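Local coordinates for putative capsular polysaccharide biosynthesis protein (Streptococcus pneumoniae serotype 4, PDB 6EWJ) that probably acts as a pyridoxal-phosphate-dependent sugar aminotransferase in the biosynthesis of pneumococcal teichoic acid, at residues Arg73-Val77 with Ser162-Lys166; Lys130-Glu136 with Ile171-Ser177; Ile234-Gln240 with Ile257-Lys263. All blocks are in the same frame, centred on the assembly; numbering follows the deposited sequence.

Overall arrangement
Following the chain from the N terminus, contact 1 opens at Arg73-Val77, by the end of helix 64-74, and contact 2 opens at Lys130-Glu136 before contact 1 closes at Ser162-Lys166. Contact 2 then closes at Ile171-Ser177, so the two loops cross. Contact 1 joins two helix ends, and contact 2 pairs neighbouring strands of the mixed sheet; Leu75 and Val77 meet Val131 where they touch. Contact 3 follows in series, closing a shorter loop between Ile234-Gln240 and Ile257-Lys263. Leu235 packs on Val74, linking it to contact 1, whereas contacts 2 and 3 stay about 13 Å apart at their nearest atoms.

Contact 1: Arg73-Val77 with Ser162-Lys166; sequences RVLEV and SKWQK
Leu75 offers its carbonyl oxygen to two side chains at the start of the facing helix, the N-cap Ser162 and Gln165 in its first turn, and these polar bonds show how the end of one helix can be gripped by the start of another. Gln165 NE2 donates to Leu75 O over 2.8 Å, with the acceptor close to the plane of the amide and an N-H...O angle of 156°. Ser162 OG donates to the same oxygen at 3.0 Å but stands above the carbonyl plane, so the two donors arrive from different directions. Beyond CG the chain of Gln165 is extended, which carries its amide to Leu75, and the oxygen of that amide turns back to the backbone N of Ser161.

Two helix-end motifs meet here. Glu76 has left the helical conformation with positive phi and closes a Schellman motif, while Ser162 caps helix 163-168. With chi1 at 75°, the hydroxyl of Ser162 sits between its own backbone N and carbonyl carbon. There its OG also accepts from Gln165 N at 3.2 Å, serving its own helix as well as Leu75.

Apolar packing surrounds these bonds. Val74 CG1, directed by a chi1 of 163°, lies 3.7 Å from Trp164 CD1, and Val74 O approaches the edge of the indole near its plane, 3.3 Å from the same CD1. Leu75 CD2 crosses the root of the tryptophan at about a right angle, 3.9 Å from Trp164 CB. One face of the indole carries Lys163 CE, displaced toward the rim. On the exposed side, Glu76 OE1 comes to 3.1 Å from Ser162 CB.

The polar ends turn to helix 225-236: Glu231 bonds Trp164 NE1 and, together with Glu227, forms salt bridges to Lys163 NZ.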
# COMPACT_ATOMS: atom_id res chain seq x y z
N ARG A 73 0.54 -13.42 -6.13
CA ARG A 73 1.39 -13.97 -5.07
C ARG A 73 0.74 -15.16 -4.34
O ARG A 73 1.43 -16.10 -3.95
CB ARG A 73 1.83 -12.89 -4.08
CG ARG A 73 2.72 -11.85 -4.72
CD ARG A 73 3.20 -10.82 -3.73
NE ARG A 73 4.08 -9.87 -4.39
CZ ARG A 73 5.35 -10.06 -4.72
NH1 ARG A 73 6.01 -11.17 -4.43
NH2 ARG A 73 6.00 -9.08 -5.35
N VAL A 74 -0.59 -15.16 -4.22
CA VAL A 74 -1.31 -16.31 -3.60
C VAL A 74 -1.16 -17.54 -4.52
O VAL A 74 -0.83 -18.65 -4.08
CB VAL A 74 -2.77 -15.96 -3.34
CG1 VAL A 74 -3.61 -17.22 -3.10
CG2 VAL A 74 -2.89 -14.97 -2.17
N LEU A 75 -1.31 -17.31 -5.82
CA LEU A 75 -1.03 -18.35 -6.82
C LEU A 75 0.45 -18.79 -6.94
O LEU A 75 0.74 -19.78 -7.63
CB LEU A 75 -1.56 -17.90 -8.18
CG LEU A 75 -3.08 -17.74 -8.27
CD1 LEU A 75 -3.44 -17.14 -9.60
CD2 LEU A 75 -3.80 -19.07 -8.04
N GLU A 76 1.35 -18.08 -6.27
CA GLU A 76 2.82 -18.25 -6.36
C GLU A 76 3.36 -18.21 -7.81
O GLU A 76 4.28 -18.93 -8.16
CB GLU A 76 3.27 -19.49 -5.60
CG GLU A 76 2.95 -19.40 -4.11
CD GLU A 76 3.28 -20.67 -3.38
OE1 GLU A 76 2.60 -21.63 -3.64
OE2 GLU A 76 4.20 -20.77 -2.54
N VAL A 77 2.78 -17.36 -8.62
CA VAL A 77 3.28 -17.07 -9.97
C VAL A 77 4.59 -16.29 -9.76
O VAL A 77 4.61 -15.31 -9.01
CB VAL A 77 2.25 -16.25 -10.79
CG1 VAL A 77 2.81 -15.76 -12.13
CG2 VAL A 77 1.01 -17.08 -11.05
N SER A 162 2.63 -25.08 -7.58
CA SER A 162 2.31 -24.51 -6.27
C SER A 162 1.02 -25.14 -5.77
O SER A 162 0.30 -25.77 -6.56
CB SER A 162 2.11 -22.99 -6.36
OG SER A 162 0.86 -22.67 -6.95
N LYS A 163 0.72 -24.95 -4.48
CA LYS A 163 -0.50 -25.46 -3.89
C LYS A 163 -1.73 -25.13 -4.74
O LYS A 163 -2.43 -26.03 -5.22
CB LYS A 163 -0.70 -24.93 -2.48
CG LYS A 163 -1.97 -25.44 -1.80
CD LYS A 163 -2.04 -25.09 -0.33
CE LYS A 163 -2.53 -23.68 -0.11
NZ LYS A 163 -2.58 -23.33 1.35
N TRP A 164 -1.97 -23.85 -4.94
CA TRP A 164 -3.19 -23.40 -5.61
C TRP A 164 -3.19 -23.74 -7.10
O TRP A 164 -4.23 -24.07 -7.65
CB TRP A 164 -3.45 -21.92 -5.36
CG TRP A 164 -3.79 -21.63 -3.95
CD1 TRP A 164 -3.07 -20.87 -3.07
CD2 TRP A 164 -4.92 -22.14 -3.21
NE1 TRP A 164 -3.68 -20.86 -1.84
CE2 TRP A 164 -4.81 -21.64 -1.89
CE3 TRP A 164 -6.00 -22.98 -3.53
CZ2 TRP A 164 -5.77 -21.91 -0.90
CZ3 TRP A 164 -6.94 -23.26 -2.55
CH2 TRP A 164 -6.82 -22.72 -1.24
N GLN A 165 -2.02 -23.74 -7.74
CA GLN A 165 -1.95 -24.17 -9.15
C GLN A 165 -2.33 -25.63 -9.33
O GLN A 165 -2.93 -26.00 -10.35
CB GLN A 165 -0.56 -23.95 -9.74
CG GLN A 165 -0.18 -22.48 -9.92
CD GLN A 165 1.30 -22.33 -10.24
OE1 GLN A 165 1.90 -23.18 -10.90
NE2 GLN A 165 1.91 -21.28 -9.71
N LYS A 166 -1.92 -26.48 -8.39
CA LYS A 166 -2.33 -27.89 -8.40
C LYS A 166 -3.82 -28.05 -8.22
O LYS A 166 -4.39 -28.94 -8.83
CB LYS A 166 -1.56 -28.77 -7.41
CG LYS A 166 -1.44 -30.22 -7.84
CD LYS A 166 -0.40 -31.07 -7.09
CE LYS A 166 0.90 -30.38 -6.64
NZ LYS A 166 0.81 -29.80 -5.27

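Contact 2: Lys130-Glu136 with Ile171-Ser177; sequences KVIIPVE and IVIVSDS
Lys130-Glu136 and Ile171-Ser177 run in parallel register, Val131 beside Val172 and Ile132 beside Ile173, joined by a ladder of backbone bonds that misses one rung at Pro134, which has no N-H to give, and takes up again at Pro134 O, 2.9 Å from Asp176 N, before Glu136 N returns to Asp176 O. The short strand segments are twisted by 39° against each other.

Side chains alternate between the two faces of the sheet. On the face of Val131 and Val172, Val131 CG1 reaches diagonally to Val174 CG2 at 3.8 Å. Further on, Ile133 CG2 lies 3.9 Å from Asp176 CB. On the face of Ile132 and Ile173, Ile171 CG2 fits against Ile132 CG1 at 3.6 Å, and Pro134 CG meets Ile173 CG2 at about a right angle; helix 144-153 covers Ile132 and Pro134.

Polar groups gather at the C-terminal ends. Ser175 OG, swung opposite the backbone nitrogen (chi1 173°), donates to Glu136 OE2 across a short 2.5 Å, reaching the lone pair that faces away from the other carboxylate oxygen. The Glu136 chain bends at chi2 (-63°) to bring its carboxylate there. This buried group is further held by Tyr144 OH at OE2 and by Cys142 N at OE1, while Asp176 OD2 bonds to Ser93 OG.

Neighbouring parallel strands with helices 144-153 and 163-168 in the connection between them form a beta-alpha-beta unit of the large sheet of fold-type I aminotransferases. The C-terminal ends of these segments lie by the pyridoxal-phosphate site, which holds no cofactor in this chain, with Val135 near His179 and Asp176 near Ala64.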
# COMPACT_ATOMS: atom_id res chain seq x y z
N LYS A 130 0.68 -19.63 -16.60
CA LYS A 130 -0.07 -19.85 -15.36
C LYS A 130 -1.37 -19.08 -15.24
O LYS A 130 -2.32 -19.55 -14.57
CB LYS A 130 0.78 -19.49 -14.13
CG LYS A 130 2.07 -20.28 -13.96
CD LYS A 130 1.88 -21.78 -14.04
CE LYS A 130 3.17 -22.50 -13.66
NZ LYS A 130 2.96 -23.94 -13.66
N VAL A 131 -1.44 -17.89 -15.83
CA VAL A 131 -2.54 -16.97 -15.59
C VAL A 131 -2.87 -16.21 -16.86
O VAL A 131 -1.96 -15.88 -17.65
CB VAL A 131 -2.22 -15.95 -14.48
CG1 VAL A 131 -3.25 -14.83 -14.40
CG2 VAL A 131 -2.13 -16.63 -13.13
N ILE A 132 -4.15 -15.95 -17.07
CA ILE A 132 -4.62 -15.05 -18.08
C ILE A 132 -5.33 -13.92 -17.34
O ILE A 132 -6.17 -14.18 -16.46
CB ILE A 132 -5.59 -15.72 -19.07
CG1 ILE A 132 -4.89 -16.84 -19.81
CG2 ILE A 132 -6.12 -14.70 -20.08
CD1 ILE A 132 -5.79 -17.82 -20.53
N ILE A 133 -5.00 -12.68 -17.71
CA ILE A 133 -5.66 -11.48 -17.18
C ILE A 133 -6.46 -10.71 -18.27
O ILE A 133 -5.94 -9.76 -18.86
CB ILE A 133 -4.64 -10.50 -16.47
CG1 ILE A 133 -3.73 -11.27 -15.49
CG2 ILE A 133 -5.39 -9.37 -15.73
CD1 ILE A 133 -2.69 -10.40 -14.76
N PRO A 134 -7.73 -11.08 -18.52
CA PRO A 134 -8.59 -10.22 -19.30
C PRO A 134 -8.88 -8.90 -18.57
O PRO A 134 -8.96 -8.90 -17.32
CB PRO A 134 -9.90 -11.03 -19.42
CG PRO A 134 -9.61 -12.40 -18.88
CD PRO A 134 -8.50 -12.17 -17.88
N VAL A 135 -9.09 -7.83 -19.33
CA VAL A 135 -9.55 -6.58 -18.78
C VAL A 135 -10.97 -6.26 -19.22
O VAL A 135 -11.31 -6.35 -20.42
CB VAL A 135 -8.61 -5.40 -19.13
CG1 VAL A 135 -8.49 -5.16 -20.62
CG2 VAL A 135 -9.05 -4.11 -18.48
N GLU A 136 -11.79 -5.87 -18.26
CA GLU A 136 -13.18 -5.63 -18.51
C GLU A 136 -13.30 -4.13 -18.84
O GLU A 136 -13.79 -3.30 -18.08
CB GLU A 136 -14.06 -6.04 -17.33
CG GLU A 136 -13.65 -7.28 -16.58
CD GLU A 136 -13.64 -8.59 -17.36
OE1 GLU A 136 -13.99 -8.64 -18.57
OE2 GLU A 136 -13.23 -9.60 -16.73
N ILE A 171 -4.66 -23.29 -16.40
CA ILE A 171 -4.45 -21.84 -16.38
C ILE A 171 -5.56 -21.19 -15.56
O ILE A 171 -6.73 -21.51 -15.74
CB ILE A 171 -4.41 -21.24 -17.81
CG1 ILE A 171 -3.16 -21.71 -18.55
CG2 ILE A 171 -4.39 -19.71 -17.77
CD1 ILE A 171 -3.20 -21.56 -20.05
N VAL A 172 -5.19 -20.28 -14.67
CA VAL A 172 -6.15 -19.58 -13.82
C VAL A 172 -6.51 -18.28 -14.53
O VAL A 172 -5.60 -17.56 -15.05
CB VAL A 172 -5.57 -19.36 -12.40
CG1 VAL A 172 -6.49 -18.46 -11.57
CG2 VAL A 172 -5.36 -20.69 -11.68
N ILE A 173 -7.81 -17.94 -14.55
CA ILE A 173 -8.26 -16.74 -15.20
C ILE A 173 -8.60 -15.70 -14.19
O ILE A 173 -9.49 -15.92 -13.40
CB ILE A 173 -9.46 -16.98 -16.14
CG1 ILE A 173 -9.10 -18.04 -17.18
CG2 ILE A 173 -9.82 -15.67 -16.83
CD1 ILE A 173 -10.22 -18.40 -18.12
N VAL A 174 -7.88 -14.58 -14.24
CA VAL A 174 -7.99 -13.51 -13.26
C VAL A 174 -8.52 -12.28 -13.96
O VAL A 174 -7.80 -11.66 -14.76
CB VAL A 174 -6.64 -13.19 -12.63
CG1 VAL A 174 -6.76 -11.99 -11.69
CG2 VAL A 174 -6.09 -14.42 -11.93
N SER A 175 -9.72 -11.87 -13.61
CA SER A 175 -10.32 -10.67 -14.17
C SER A 175 -9.75 -9.37 -13.61
O SER A 175 -9.83 -9.14 -12.38
CB SER A 175 -11.84 -10.65 -13.92
OG SER A 175 -12.37 -9.38 -14.34
N ASP A 176 -9.22 -8.51 -14.49
CA ASP A 176 -9.05 -7.12 -14.13
C ASP A 176 -10.35 -6.36 -14.31
O ASP A 176 -10.66 -5.89 -15.40
CB ASP A 176 -7.91 -6.46 -14.91
CG ASP A 176 -7.72 -5.00 -14.53
OD1 ASP A 176 -8.51 -4.45 -13.72
OD2 ASP A 176 -6.77 -4.37 -15.05
N SER A 177 -11.12 -6.30 -13.21
CA SER A 177 -12.41 -5.58 -13.15
C SER A 177 -12.32 -4.19 -12.50
O SER A 177 -13.24 -3.72 -11.84
CB SER A 177 -13.44 -6.43 -12.43
OG SER A 177 -13.88 -7.46 -13.28
O HOH W 1 -11.77 -3.16 -15.80

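Contact 3: Ile234-Gln240 with Ile257-Lys263; sequences ILSLHGQ and IVTPAYK
His238 and Tyr262 supply the flat groups where the end of helix 225-236 and the turn after it meet the irregular segment Ile257-Lys263. Over one face of the imidazole lies Tyr262 O, while Lys263 CD approaches obliquely, 3.6 Å from His238 NE2. At the edge, in the ring plane, a water stands 2.9 Å from His238 ND1 and donates a hydrogen bond to Ala261 O, bridging the segments. The Tyr262 ring receives Leu235 O at its edge, near its plane; CG lies anti to the carbonyl carbon (chi1 -52°), which keeps the start of the ring beside that oxygen. Both rings are also used by the second subunit: His99 of that chain stacks on Tyr262, and Tyr90 of that chain meets His238 edge-to-face.

Three backbone bonds hold the segments together. Tyr262 N donates to Leu235 O at 2.9 Å, His238 N to Tyr262 O at 2.7 Å, and Val258 N to Gly239 O at 2.8 Å. The type I' turn from Leu237 to Gln240 supplies two of these groups, His238 N and Gly239 O. Gly239, with positive phi in the turn, brings its CA to 3.4 Å from Thr259 O in a nearly straight CA-H...O contact.

Apolar contacts flank these bonds. Ala261 CB points at the turn, 3.4 Å from Gly239 N, and Ile257 CD1 lies against CB of Gln240. Ile234 CG2 meets Val258 CG2 at about a right angle, 3.7 Å away, and Leu235 CD2 rests against Thr259 CG2.

Lys263 NZ, bonded to Asn265, also forms a salt bridge to Glu211 of the second subunit, and Thr65 of that subunit, a pyridoxal-phosphate-binding residue, packs on His238. Such pairing is consistent with the dimer interface of fold-type I aminotransferases, where each active site borders the partner chain.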
# COMPACT_ATOMS: atom_id res chain seq x y z
N ILE A 234 -2.84 -12.21 5.43
CA ILE A 234 -1.48 -12.38 5.87
C ILE A 234 -0.48 -11.66 4.94
O ILE A 234 0.42 -10.94 5.38
CB ILE A 234 -1.17 -13.88 6.00
CG1 ILE A 234 -1.82 -14.45 7.27
CG2 ILE A 234 0.33 -14.18 6.11
CD1 ILE A 234 -3.14 -13.83 7.70
N LEU A 235 -0.72 -11.78 3.62
CA LEU A 235 0.15 -11.08 2.67
C LEU A 235 -0.02 -9.57 2.69
O LEU A 235 0.94 -8.85 2.37
CB LEU A 235 -0.06 -11.59 1.22
CG LEU A 235 0.26 -13.05 0.97
CD1 LEU A 235 0.06 -13.43 -0.48
CD2 LEU A 235 1.66 -13.45 1.42
N SER A 236 -1.20 -9.09 3.02
CA SER A 236 -1.52 -7.67 3.03
C SER A 236 -1.03 -6.94 4.29
O SER A 236 -0.98 -5.70 4.32
CB SER A 236 -3.02 -7.46 2.93
OG SER A 236 -3.68 -7.74 4.16
N LEU A 237 -0.68 -7.71 5.33
CA LEU A 237 -0.35 -7.17 6.64
C LEU A 237 0.88 -7.85 7.25
O LEU A 237 0.81 -8.48 8.35
CB LEU A 237 -1.56 -7.29 7.59
CG LEU A 237 -2.65 -6.23 7.49
CD1 LEU A 237 -3.94 -6.73 8.15
CD2 LEU A 237 -2.15 -4.92 8.11
N HIS A 238 1.98 -7.75 6.49
CA HIS A 238 3.32 -8.08 6.96
C HIS A 238 3.60 -9.56 7.16
O HIS A 238 4.63 -9.94 7.74
CB HIS A 238 3.66 -7.31 8.25
CG HIS A 238 3.67 -5.82 8.09
ND1 HIS A 238 4.55 -5.17 7.25
CD2 HIS A 238 2.99 -4.84 8.74
CE1 HIS A 238 4.38 -3.87 7.36
NE2 HIS A 238 3.43 -3.64 8.25
N GLY A 239 2.72 -10.44 6.74
CA GLY A 239 2.88 -11.86 7.03
C GLY A 239 2.56 -12.24 8.46
O GLY A 239 2.91 -13.33 8.90
N GLN A 240 1.85 -11.36 9.18
CA GLN A 240 1.61 -11.52 10.60
C GLN A 240 0.45 -12.49 10.81
O GLN A 240 -0.56 -12.43 10.10
CB GLN A 240 1.32 -10.17 11.28
CG GLN A 240 1.20 -10.29 12.80
CD GLN A 240 1.19 -8.97 13.59
OE1 GLN A 240 2.13 -8.19 13.52
NE2 GLN A 240 0.12 -8.73 14.32
N ILE A 257 5.57 -13.99 12.24
CA ILE A 257 5.63 -13.47 10.88
C ILE A 257 5.98 -14.69 10.05
O ILE A 257 7.03 -15.27 10.24
CB ILE A 257 6.72 -12.37 10.78
CG1 ILE A 257 6.37 -11.21 11.72
CG2 ILE A 257 6.94 -11.92 9.34
CD1 ILE A 257 5.07 -10.48 11.41
N VAL A 258 5.11 -15.09 9.12
CA VAL A 258 5.33 -16.37 8.41
C VAL A 258 6.05 -16.21 7.08
O VAL A 258 6.72 -17.12 6.62
CB VAL A 258 4.05 -17.22 8.20
CG1 VAL A 258 3.51 -17.67 9.56
CG2 VAL A 258 3.02 -16.47 7.36
N THR A 259 5.96 -15.01 6.52
CA THR A 259 6.69 -14.66 5.31
C THR A 259 6.89 -13.15 5.40
O THR A 259 6.05 -12.48 5.97
CB THR A 259 5.87 -15.11 4.06
OG1 THR A 259 6.63 -14.95 2.87
CG2 THR A 259 4.66 -14.31 3.92
N PRO A 260 7.97 -12.61 4.80
CA PRO A 260 8.16 -11.15 4.89
C PRO A 260 7.30 -10.43 3.85
O PRO A 260 7.79 -10.04 2.79
CB PRO A 260 9.67 -10.97 4.60
CG PRO A 260 10.21 -12.36 4.33
CD PRO A 260 9.03 -13.20 3.96
N ALA A 261 6.01 -10.24 4.19
CA ALA A 261 5.01 -9.81 3.23
C ALA A 261 4.81 -8.28 3.21
O ALA A 261 5.80 -7.55 3.39
CB ALA A 261 3.73 -10.57 3.46
N TYR A 262 3.62 -7.80 2.86
CA TYR A 262 3.42 -6.48 2.24
C TYR A 262 2.49 -5.67 3.16
O TYR A 262 2.19 -6.10 4.31
CB TYR A 262 2.88 -6.61 0.78
CG TYR A 262 3.74 -7.53 0.00
CD1 TYR A 262 4.90 -7.08 -0.63
CD2 TYR A 262 3.47 -8.91 -0.02
CE1 TYR A 262 5.77 -7.98 -1.28
CE2 TYR A 262 4.32 -9.80 -0.64
CZ TYR A 262 5.48 -9.33 -1.23
OH TYR A 262 6.29 -10.25 -1.82
N LYS A 263 2.05 -4.51 2.68
CA LYS A 263 1.39 -3.55 3.52
C LYS A 263 0.41 -2.87 2.61
O LYS A 263 0.70 -1.82 2.03
CB LYS A 263 2.45 -2.61 4.15
CG LYS A 263 1.92 -1.55 5.05
CD LYS A 263 0.98 -2.10 6.13
CE LYS A 263 0.47 -0.99 7.05
NZ LYS A 263 -0.73 -1.39 7.83
O HOH W 2 6.63 -6.72 6.03